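Local coordinates for protein acetylene hydratase Ahy (Pelobacter acetylenicus, PDB 2E7Z) that catalyses the hydration of acetylene to acetaldehyde, using a tungsten-bis(molybdopterin guanine dinucleotide) cofactor and one [4Fe-4S] cluster, at residues A[40-44]-A[45-49]; A[76-80]-A[81-85]; A[438-441]-A[442-446]; A[686-689]-A[690-694]. All coordinates share one frame; numbering follows the deposited sequence. Where two conformers were deposited one is given.

Interaction 1: A[40-44]-A[45-49]. With SF4 (iron/sulfur cluster), chain D; MGD (2-amino-5,6-dimercapto-7-methyl-3,7,8a,9-tetrahydro-8-oxa-1,3,9,10-tetraaza-anthracen-4-one guanosine dinucleotide), chain F.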
# COMPACT_ATOMS: atom_id res chain seq x y z
N ASN A 40 17.78 -12.60 -13.12
CA ASN A 40 16.59 -12.68 -13.98
C ASN A 40 15.37 -12.00 -13.36
O ASN A 40 14.22 -12.41 -13.62
CB ASN A 40 16.29 -14.14 -14.33
CG ASN A 40 17.55 -14.89 -14.72
OD1 ASN A 40 17.91 -15.90 -14.10
ND2 ASN A 40 18.25 -14.36 -15.71
N SER A 41 15.62 -10.97 -12.56
CA SER A 41 14.53 -10.21 -11.95
C SER A 41 14.27 -8.89 -12.70
O SER A 41 14.74 -7.82 -12.30
CB SER A 41 14.78 -9.99 -10.46
OG SER A 41 14.90 -11.22 -9.74
N ILE A 42 13.56 -8.99 -13.82
CA ILE A 42 13.01 -7.83 -14.50
C ILE A 42 11.73 -8.25 -15.21
O ILE A 42 11.62 -9.40 -15.67
CB ILE A 42 14.01 -7.18 -15.49
CG1 ILE A 42 13.54 -5.76 -15.81
CG2 ILE A 42 14.19 -8.04 -16.76
CD1 ILE A 42 14.53 -4.90 -16.56
N CYS A 43 10.75 -7.35 -15.29
CA CYS A 43 9.46 -7.67 -15.92
C CYS A 43 9.17 -6.71 -17.07
O CYS A 43 9.94 -5.78 -17.30
CB CYS A 43 8.33 -7.62 -14.89
SG CYS A 43 7.86 -5.92 -14.45
N MET A 44 8.08 -6.94 -17.80
CA MET A 44 7.74 -6.12 -18.94
C MET A 44 7.56 -4.64 -18.57
O MET A 44 7.84 -3.78 -19.37
CB MET A 44 6.49 -6.64 -19.68
CG MET A 44 5.26 -6.74 -18.79
SD MET A 44 3.83 -7.31 -19.72
CE MET A 44 4.23 -9.02 -20.07
N LYS A 45 7.09 -4.36 -17.34
CA LYS A 45 6.86 -2.96 -16.95
C LYS A 45 8.18 -2.21 -16.91
O LYS A 45 8.25 -1.05 -17.32
CB LYS A 45 6.13 -2.87 -15.60
CG LYS A 45 4.75 -3.52 -15.67
CD LYS A 45 3.95 -3.42 -14.37
CE LYS A 45 4.60 -4.13 -13.20
NZ LYS A 45 4.77 -5.60 -13.44
N SER A 46 9.21 -2.89 -16.41
CA SER A 46 10.55 -2.30 -16.35
C SER A 46 11.25 -2.28 -17.70
O SER A 46 11.85 -1.26 -18.08
CB SER A 46 11.40 -3.05 -15.34
OG SER A 46 12.57 -2.33 -15.04
N VAL A 47 11.20 -3.40 -18.42
CA VAL A 47 11.82 -3.48 -19.74
C VAL A 47 11.35 -2.35 -20.63
O VAL A 47 12.12 -1.78 -21.41
CB VAL A 47 11.50 -4.83 -20.42
CG1 VAL A 47 11.87 -4.79 -21.92
CG2 VAL A 47 12.23 -5.93 -19.70
N ASN A 48 10.07 -2.02 -20.51
CA ASN A 48 9.46 -1.01 -21.36
C ASN A 48 9.27 0.33 -20.66
O ASN A 48 8.52 1.17 -21.14
CB ASN A 48 8.13 -1.53 -21.88
CG ASN A 48 8.31 -2.74 -22.79
OD1 ASN A 48 8.84 -2.62 -23.90
ND2 ASN A 48 7.87 -3.90 -22.33
N ALA A 49 9.96 0.54 -19.54
CA ALA A 49 9.80 1.78 -18.80
C ALA A 49 10.14 3.04 -19.59
O ALA A 49 9.54 4.10 -19.37
CB ALA A 49 10.58 1.73 -17.48
FE1 SF4 D . 8.97 -5.37 -12.51
FE2 SF4 D . 10.27 -3.16 -11.69
FE3 SF4 D . 10.57 -5.49 -10.34
FE4 SF4 D . 8.26 -4.13 -10.20
S1 SF4 D . 10.24 -3.39 -9.41
S2 SF4 D . 8.49 -6.42 -10.50
S3 SF4 D . 8.10 -3.22 -12.32
S4 SF4 D . 11.22 -5.10 -12.52
PB MGD F . -3.69 -9.53 -6.78
O1B MGD F . -2.93 -9.86 -8.04
O2B MGD F . -4.66 -8.38 -6.81
O3B MGD F . -2.66 -9.22 -5.58
O3A MGD F . -0.27 -8.67 -5.15
PA MGD F . -1.26 -9.92 -5.21
O1A MGD F . -1.45 -10.42 -3.80
O2A MGD F . -0.73 -10.88 -6.26
O5' MGD F . -4.48 -10.85 -6.30
C5' MGD F . -3.71 -12.03 -6.20
C4' MGD F . -4.58 -13.16 -5.67
O4' MGD F . -5.23 -12.74 -4.46
C3' MGD F . -5.68 -13.52 -6.66
O3' MGD F . -5.42 -14.81 -7.20
C2' MGD F . -6.96 -13.51 -5.85
O2' MGD F . -7.80 -14.64 -6.07
C1' MGD F . -6.42 -13.51 -4.43
N9 MGD F . -7.39 -13.04 -3.42
C8 MGD F . -8.32 -12.08 -3.56
N7 MGD F . -9.04 -11.90 -2.42
C5 MGD F . -8.56 -12.81 -1.53
C6 MGD F . -8.85 -13.19 -0.13
O6 MGD F . -9.78 -12.65 0.50
N1 MGD F . -8.10 -14.15 0.42
C2 MGD F . -7.10 -14.78 -0.23
N2 MGD F . -6.38 -15.74 0.41
N3 MGD F . -6.78 -14.48 -1.52
C4 MGD F . -7.46 -13.53 -2.19
C10 MGD F . -0.60 -7.38 -4.63
C11 MGD F . 0.63 -6.55 -4.97
O11 MGD F . 0.93 -6.70 -6.37
C12 MGD F . 0.48 -5.08 -4.62
S12 MGD F . -0.39 -4.62 -3.24
C13 MGD F . 1.03 -4.12 -5.38
S13 MGD F . 1.04 -2.48 -4.92
C14 MGD F . 1.65 -4.44 -6.70
N15 MGD F . 0.71 -4.16 -7.78
C16 MGD F . 1.01 -4.64 -9.00
C17 MGD F . 0.40 -4.13 -10.25
O17 MGD F . -0.45 -3.21 -10.23
N18 MGD F . 0.78 -4.70 -11.41
C19 MGD F . 1.67 -5.72 -11.48
N19 MGD F . 1.99 -6.22 -12.69
N20 MGD F . 2.26 -6.24 -10.37
C21 MGD F . 1.97 -5.76 -9.15
N22 MGD F . 2.54 -6.28 -8.05
C23 MGD F . 2.07 -5.92 -6.73
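Lys45 folds back over Cys43, the residue that precedes the short helix 44-47 as its N-cap. Its CB lies 3.7 Å from Cys43 SG, and CG stays beside that sulfur. CD turns toward N19 of the pterin. CE sits between the two cofactors, 3.7 Å from the cluster sulfide S3. The last two torsions bend the chain (chi3 -63°, chi4 -61°) and bring NZ to the pterin, 2.9 Å from its N19 and 3.3 Å from Cys43 SG. NZ is also hydrogen-bonded to the backbone O of Asp605. Cys43 SG itself binds FE1 of the cluster at 2.3 Å. Next to the cluster, Ile42 CG1 presses tightly on Ser46 CB, at 3.5 Å. The helix is held by a nearly straight bond from Val47 N to Cys43 O. Met44 O takes both N and ND2 of Asn48, which reach it from opposite faces of its plane. A methionine in place of Lys45 would probably leave the Asp605 carbonyl without this donor and the space between cluster and pterin without its charge. The lysine sits between an iron-bound thiolate and a pterin amino group, and its positive charge probably steadies the electron-rich sulfurs.

Interaction 2: A[76-80]-A[81-85]; sequences ERISW and DQALD
Leu84 brings its CD1 to the edge of the Trp80 indole, near the ring plane, 3.9 Å from Trp80 CE3. On the way its side chain passes close by the Trp80 carbonyl, and Trp80 O accepts from Leu84 N at 2.8 Å. Cut back to an alanine, Leu84 would probably leave a gap at this edge and against Phe494 of helix 491-501. One residue earlier, Ser79 is the N-cap of helix 80-98. Its OG accepts from Gln82 N at 2.9 Å, with an N-H...O angle of 159°, and also lies against Gln82 CB. The carbonyl of Ser79 takes Ala83 N, so this one residue ties down two amides of the first turn. Ile78 was modelled in two conformers. In the one given, its CD1 lies over Ala83. Asp81 and Asp85 both form salt bridges to Arg501 of helix 491-501, while the indole NE1 is hydrogen-bonded to Glu487 O. Strand 75-77 thus runs into helix 80-98, with Trp80 and Ala83 packed on strand 452-455 and Leu84 facing helix 491-501.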
# COMPACT_ATOMS: atom_id res chain seq x y z
N GLU A 76 -3.08 25.87 -19.76
CA GLU A 76 -2.01 26.68 -20.35
C GLU A 76 -0.70 26.43 -19.65
O GLU A 76 -0.63 26.43 -18.40
CB GLU A 76 -2.35 28.17 -20.29
CG GLU A 76 -1.33 29.03 -21.00
CD GLU A 76 -1.74 30.49 -21.12
OE1 GLU A 76 -2.81 30.78 -21.70
OE2 GLU A 76 -0.96 31.34 -20.66
N ARG A 77 0.34 26.14 -20.42
CA ARG A 77 1.68 26.02 -19.86
C ARG A 77 2.12 27.28 -19.10
O ARG A 77 1.93 28.41 -19.55
CB ARG A 77 2.72 25.66 -20.95
CG ARG A 77 4.05 25.19 -20.31
CD ARG A 77 5.14 24.93 -21.37
NE ARG A 77 4.81 23.81 -22.23
CZ ARG A 77 5.62 23.44 -23.23
NH1 ARG A 77 6.78 24.09 -23.41
NH2 ARG A 77 5.27 22.43 -24.02
N ILE A 78 2.68 27.09 -17.90
CA ILE A 78 3.32 28.18 -17.14
C ILE A 78 4.67 27.72 -16.61
O ILE A 78 5.03 26.56 -16.76
CB ILE A 78 2.43 28.80 -16.00
CG1 ILE A 78 1.89 27.74 -15.03
CG2 ILE A 78 1.33 29.71 -16.59
CD1 ILE A 78 1.38 28.37 -13.71
N SER A 79 5.41 28.64 -16.00
CA SER A 79 6.72 28.32 -15.43
C SER A 79 6.55 27.69 -14.06
O SER A 79 5.53 27.90 -13.42
CB SER A 79 7.55 29.61 -15.27
OG SER A 79 6.94 30.52 -14.36
N TRP A 80 7.55 26.93 -13.62
CA TRP A 80 7.58 26.49 -12.21
C TRP A 80 7.49 27.69 -11.24
O TRP A 80 6.76 27.66 -10.26
CB TRP A 80 8.85 25.70 -11.92
CG TRP A 80 8.72 24.24 -12.21
CD1 TRP A 80 9.05 23.60 -13.38
CD2 TRP A 80 8.16 23.24 -11.34
NE1 TRP A 80 8.76 22.24 -13.27
CE2 TRP A 80 8.22 22.00 -12.02
CE3 TRP A 80 7.65 23.27 -10.05
CZ2 TRP A 80 7.79 20.81 -11.45
CZ3 TRP A 80 7.22 22.07 -9.46
CH2 TRP A 80 7.29 20.86 -10.16
N ASP A 81 8.24 28.75 -11.55
CA ASP A 81 8.28 29.90 -10.67
C ASP A 81 6.89 30.53 -10.50
O ASP A 81 6.47 30.83 -9.37
CB ASP A 81 9.28 30.94 -11.25
CG ASP A 81 9.52 32.12 -10.32
OD1 ASP A 81 9.89 31.88 -9.15
OD2 ASP A 81 9.38 33.30 -10.77
N GLN A 82 6.18 30.71 -11.61
CA GLN A 82 4.85 31.30 -11.55
C GLN A 82 3.84 30.35 -10.89
O GLN A 82 3.01 30.77 -10.08
CB GLN A 82 4.37 31.73 -12.92
CG GLN A 82 3.06 32.50 -12.87
CD GLN A 82 3.18 33.87 -12.18
OE1 GLN A 82 4.26 34.47 -12.11
NE2 GLN A 82 2.06 34.38 -11.69
N ALA A 83 3.93 29.06 -11.23
CA ALA A 83 3.05 28.08 -10.61
C ALA A 83 3.22 28.08 -9.11
O ALA A 83 2.25 28.13 -8.39
CB ALA A 83 3.32 26.68 -11.18
N LEU A 84 4.46 28.07 -8.65
CA LEU A 84 4.73 28.04 -7.22
C LEU A 84 4.28 29.34 -6.54
O LEU A 84 3.75 29.31 -5.43
CB LEU A 84 6.22 27.79 -6.99
CG LEU A 84 6.74 26.40 -7.39
CD1 LEU A 84 8.21 26.48 -7.83
CD2 LEU A 84 6.56 25.45 -6.25
N ASP A 85 4.49 30.48 -7.21
CA ASP A 85 4.03 31.74 -6.65
C ASP A 85 2.51 31.72 -6.44
O ASP A 85 2.01 32.10 -5.38
CB ASP A 85 4.35 32.90 -7.58
CG ASP A 85 5.82 33.33 -7.52
OD1 ASP A 85 6.60 32.81 -6.68
OD2 ASP A 85 6.18 34.22 -8.34

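Interaction 3: A[438-441]-A[442-446]. With MGD (2-amino-5,6-dimercapto-7-methyl-3,7,8a,9-tetrahydro-8-oxa-1,3,9,10-tetraaza-anthracen-4-one guanosine dinucleotide), chain E.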
# COMPACT_ATOMS: atom_id res chain seq x y z
N CYS A 438 -1.64 18.71 -8.54
CA CYS A 438 -1.33 17.32 -8.87
C CYS A 438 0.07 17.22 -9.41
O CYS A 438 0.34 17.82 -10.46
CB CYS A 438 -2.38 16.72 -9.80
SG CYS A 438 -2.07 15.00 -10.19
N TYR A 439 0.96 16.51 -8.72
CA TYR A 439 2.35 16.35 -9.12
C TYR A 439 2.49 14.93 -9.67
O TYR A 439 2.42 13.93 -8.92
CB TYR A 439 3.27 16.63 -7.91
CG TYR A 439 4.73 16.30 -8.12
CD1 TYR A 439 5.54 17.08 -8.95
CD2 TYR A 439 5.32 15.23 -7.44
CE1 TYR A 439 6.89 16.78 -9.10
CE2 TYR A 439 6.65 14.94 -7.60
CZ TYR A 439 7.44 15.71 -8.42
OH TYR A 439 8.76 15.34 -8.57
N ASP A 440 2.61 14.82 -11.00
CA ASP A 440 2.44 13.52 -11.64
C ASP A 440 3.24 13.51 -12.94
O ASP A 440 3.94 14.47 -13.25
CB ASP A 440 0.94 13.22 -11.91
CG ASP A 440 0.61 11.72 -11.91
OD1 ASP A 440 0.93 11.05 -12.93
OD2 ASP A 440 0.02 11.21 -10.91
N GLN A 441 3.11 12.41 -13.65
CA GLN A 441 3.75 12.25 -14.97
C GLN A 441 2.76 12.38 -16.12
O GLN A 441 3.18 12.60 -17.26
CB GLN A 441 4.44 10.89 -15.02
CG GLN A 441 5.65 10.81 -14.08
CD GLN A 441 6.34 9.45 -13.98
OE1 GLN A 441 7.47 9.38 -13.45
NE2 GLN A 441 5.71 8.40 -14.44
N PHE A 442 1.47 12.25 -15.84
CA PHE A 442 0.44 12.28 -16.88
C PHE A 442 -0.78 13.06 -16.42
O PHE A 442 -0.95 13.32 -15.22
CB PHE A 442 0.07 10.84 -17.25
CG PHE A 442 1.21 10.10 -17.91
CD1 PHE A 442 1.46 10.27 -19.27
CD2 PHE A 442 2.08 9.31 -17.17
CE1 PHE A 442 2.54 9.63 -19.88
CE2 PHE A 442 3.17 8.68 -17.76
CZ PHE A 442 3.40 8.86 -19.13
N MET A 443 -1.63 13.42 -17.39
CA MET A 443 -2.91 14.05 -17.11
C MET A 443 -3.90 12.96 -16.64
O MET A 443 -4.82 12.57 -17.35
CB MET A 443 -3.39 14.82 -18.35
CG MET A 443 -4.63 15.68 -18.16
SD MET A 443 -4.55 16.94 -16.82
CE MET A 443 -3.47 18.18 -17.51
N THR A 444 -3.69 12.49 -15.42
CA THR A 444 -4.51 11.46 -14.83
C THR A 444 -5.91 12.01 -14.53
O THR A 444 -6.14 13.21 -14.57
CB THR A 444 -3.90 10.97 -13.52
OG1 THR A 444 -3.98 12.04 -12.58
CG2 THR A 444 -2.46 10.54 -13.72
N PRO A 445 -6.86 11.11 -14.22
CA PRO A 445 -8.17 11.59 -13.83
C PRO A 445 -8.12 12.58 -12.66
O PRO A 445 -8.88 13.53 -12.64
CB PRO A 445 -8.92 10.29 -13.49
CG PRO A 445 -8.28 9.25 -14.46
CD PRO A 445 -6.82 9.64 -14.42
N THR A 446 -7.21 12.36 -11.71
CA THR A 446 -7.02 13.32 -10.62
C THR A 446 -6.42 14.64 -11.12
O THR A 446 -6.88 15.71 -10.75
CB THR A 446 -6.12 12.69 -9.54
OG1 THR A 446 -6.76 11.52 -9.07
CG2 THR A 446 -5.96 13.65 -8.39
PB MGD E . -2.13 5.09 -8.33
O1B MGD E . -3.43 5.37 -7.61
O2B MGD E . -2.14 4.42 -9.65
O3B MGD E . -1.14 4.21 -7.42
O3A MGD E . -1.50 3.62 -5.00
PA MGD E . -0.51 4.47 -5.96
O1A MGD E . 0.86 3.87 -6.03
O2A MGD E . -0.69 5.90 -5.55
O5' MGD E . -1.39 6.51 -8.46
C5' MGD E . 0.01 6.54 -8.70
C4' MGD E . 0.27 7.80 -9.51
O4' MGD E . 1.69 8.02 -9.51
C3' MGD E . -0.08 7.66 -10.99
O3' MGD E . -0.99 8.70 -11.36
C2' MGD E . 1.26 7.76 -11.76
O2' MGD E . 1.20 8.42 -13.05
C1' MGD E . 2.09 8.55 -10.79
N9 MGD E . 3.54 8.34 -10.84
C8 MGD E . 4.20 7.17 -11.04
N7 MGD E . 5.52 7.34 -10.92
C5 MGD E . 5.72 8.63 -10.56
C6 MGD E . 6.85 9.48 -10.27
O6 MGD E . 8.02 9.04 -10.29
N1 MGD E . 6.57 10.75 -9.93
C2 MGD E . 5.36 11.30 -9.95
N2 MGD E . 5.22 12.61 -9.59
N3 MGD E . 4.27 10.58 -10.22
C4 MGD E . 4.42 9.27 -10.52
C10 MGD E . -1.22 2.23 -4.83
C11 MGD E . -2.03 1.78 -3.63
O11 MGD E . -3.40 1.87 -4.04
C12 MGD E . -1.67 0.36 -3.26
S12 MGD E . -0.02 -0.01 -3.00
C13 MGD E . -2.62 -0.57 -3.09
S13 MGD E . -2.24 -2.21 -2.80
C14 MGD E . -4.08 -0.27 -3.15
N15 MGD E . -4.71 -0.84 -4.34
C16 MGD E . -6.02 -0.48 -4.49
C17 MGD E . -7.04 -1.34 -5.10
O17 MGD E . -6.74 -2.48 -5.52
N18 MGD E . -8.29 -0.86 -5.19
C19 MGD E . -8.65 0.37 -4.74
N19 MGD E . -9.93 0.80 -4.86
N20 MGD E . -7.76 1.21 -4.19
C21 MGD E . -6.49 0.84 -4.04
N22 MGD E . -5.62 1.68 -3.46
C23 MGD E . -4.28 1.25 -3.10
O HOH W 1 -2.68 11.64 -10.25
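This is a turn closed by a carboxylate, at the C-terminal end of strand 435-440, where Asp440 binds the backbone of Phe442 and the ribose of a molybdopterin guanine dinucleotide. Asp440 OD1 accepts from Phe442 N at 3.2 Å and from Gln441 N at 2.7 Å. Both donors meet it on the anti side, tilted from the carboxylate plane by 18° and 30°. The ribose hydroxyl O2' also donates to Asp440 OD1, at 2.6 Å. Asp440 OD2 takes the other hydroxyl, O3', at 2.7 Å, so the carboxylate grips the diol with both oxygens. CG of Asp440 lies anti to the backbone N (chi1 -152°), which carries the group across to the ribose. Thr444 adds its methyl CG2, 3.5 Å from Asp440 OD1 and beside O3'. Its OG1 accepts from Ala447 N and shares a water with Asp440 OD2. The guanine is held by its N2, which donates to Tyr439 O at 3.2 Å and also lies over one face of the Tyr439 ring. The Phe442 ring lies with one face against the Gln441 carbonyl O and has ribose O2' near its edge. An acidic residue that receives both ribose hydroxyls recalls nucleotide binding at strand ends in Rossmann-like folds. With two amides and a hydroxyl converging on OD1, the carboxylate is probably kept ionised and fixed in orientation.

Interaction 4: A[686-689]-A[690-694]; sequences TGFS and GAMLH
Gly687 and Met692 pack closely, with Met692 CG 3.4 Å from Gly687 O and its CB near Gly687 CA. Any side chain on Gly687 would crowd Met692 CB, and the positive phi of this residue also favours glycine. The Gly687 carbonyl O accepts Met692 N in its plane, on a lone pair, at 2.9 Å. Gly690 N donates to Thr686 O at 2.8 Å. Gly690 is the N-cap of helix 691-694, and its backbone angles call for glycine, since a CB would clash with Ser689 O. Ala691 N meets Phe688 O at 3.2 Å from above the carbonyl plane, closing a type I' turn. The side chains fit less tightly. Phe688 and Met692 lie side by side and point the same way, with Phe688 CD2 4.0 Å from Met692 CG, which sits at the ring edge. Phe688 CB and Ala691 CB are 4.2 Å apart. Both Phe688 and Met692 reach Leu427 of helix 423-431. Thr686, partly exposed like Met692, makes an ST motif, its OG1 accepting from Ser689 N at 3.0 Å and also hydrogen-bonded to Glu681 O. The contact therefore rests on backbone amides and carbonyls paired round two glycines, with apolar packing added at one edge.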
# COMPACT_ATOMS: atom_id res chain seq x y z
N THR A 686 -16.41 12.46 -20.36
CA THR A 686 -15.92 11.10 -20.54
C THR A 686 -15.74 10.38 -19.17
O THR A 686 -15.11 9.32 -19.11
CB THR A 686 -14.57 11.08 -21.29
OG1 THR A 686 -13.61 11.83 -20.53
CG2 THR A 686 -14.69 11.72 -22.68
N GLY A 687 -16.29 10.95 -18.09
CA GLY A 687 -16.07 10.40 -16.75
C GLY A 687 -14.59 10.46 -16.39
O GLY A 687 -14.07 9.53 -15.81
N PHE A 688 -13.92 11.53 -16.81
CA PHE A 688 -12.49 11.74 -16.60
C PHE A 688 -11.70 10.61 -17.22
O PHE A 688 -10.99 9.83 -16.56
CB PHE A 688 -12.20 11.99 -15.11
CG PHE A 688 -12.95 13.16 -14.58
CD1 PHE A 688 -12.51 14.44 -14.87
CD2 PHE A 688 -14.16 13.00 -13.92
CE1 PHE A 688 -13.24 15.56 -14.47
CE2 PHE A 688 -14.90 14.10 -13.52
CZ PHE A 688 -14.44 15.38 -13.76
N SER A 689 -11.86 10.53 -18.54
CA SER A 689 -11.16 9.56 -19.37
C SER A 689 -11.44 8.14 -18.88
O SER A 689 -10.55 7.29 -18.82
CB SER A 689 -9.65 9.84 -19.44
OG SER A 689 -9.41 11.17 -19.87
N GLY A 690 -12.71 7.89 -18.56
CA GLY A 690 -13.14 6.55 -18.18
C GLY A 690 -13.01 6.16 -16.72
O GLY A 690 -13.46 5.09 -16.33
N ALA A 691 -12.40 7.03 -15.91
CA ALA A 691 -12.28 6.75 -14.48
C ALA A 691 -13.62 6.39 -13.85
O ALA A 691 -13.70 5.43 -13.08
CB ALA A 691 -11.73 7.98 -13.81
N MET A 692 -14.66 7.17 -14.17
CA MET A 692 -15.98 7.01 -13.55
C MET A 692 -16.74 5.81 -14.10
O MET A 692 -17.77 5.44 -13.54
CB MET A 692 -16.82 8.29 -13.71
CG MET A 692 -16.16 9.60 -13.17
SD MET A 692 -15.67 9.58 -11.43
CE MET A 692 -17.30 9.55 -10.64
N LEU A 693 -16.21 5.20 -15.15
CA LEU A 693 -16.83 4.05 -15.82
C LEU A 693 -16.12 2.74 -15.52
O LEU A 693 -16.75 1.69 -15.50
CB LEU A 693 -16.87 4.27 -17.34
CG LEU A 693 -17.90 5.28 -17.85
CD1 LEU A 693 -17.73 5.46 -19.35
CD2 LEU A 693 -19.33 4.85 -17.50
N HIS A 694 -14.81 2.77 -15.30
CA HIS A 694 -14.04 1.52 -15.26
C HIS A 694 -13.23 1.24 -13.99
O HIS A 694 -12.60 0.18 -13.95
CB HIS A 694 -13.11 1.41 -16.48
CG HIS A 694 -13.79 1.66 -17.78
ND1 HIS A 694 -14.76 0.81 -18.29
CD2 HIS A 694 -13.63 2.65 -18.68
CE1 HIS A 694 -15.17 1.28 -19.45
NE2 HIS A 694 -14.50 2.39 -19.72

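In the fold
The four contacts come in series along the chain, each at a turn or the start of a helix. Interactions 2 and 3 reach the same mixed sheet, through strands 75-77 and 435-440. Their centres are 16 Å apart and they touch where Trp80 CH2 packs 4.2 Å from Tyr439 CE1. Interactions 3 and 4 lie 14 Å apart between centres, and Pro445 packs against Phe688 and Ala691. This joins the molybdopterin oxidoreductase region to the dinucleotide-binding domain. Interaction 1 stands apart, its nearest atoms about 8 Å from interaction 3. It serves the iron-sulfur cluster and one pterin, while interaction 3 holds the guanosine end of the other dinucleotide.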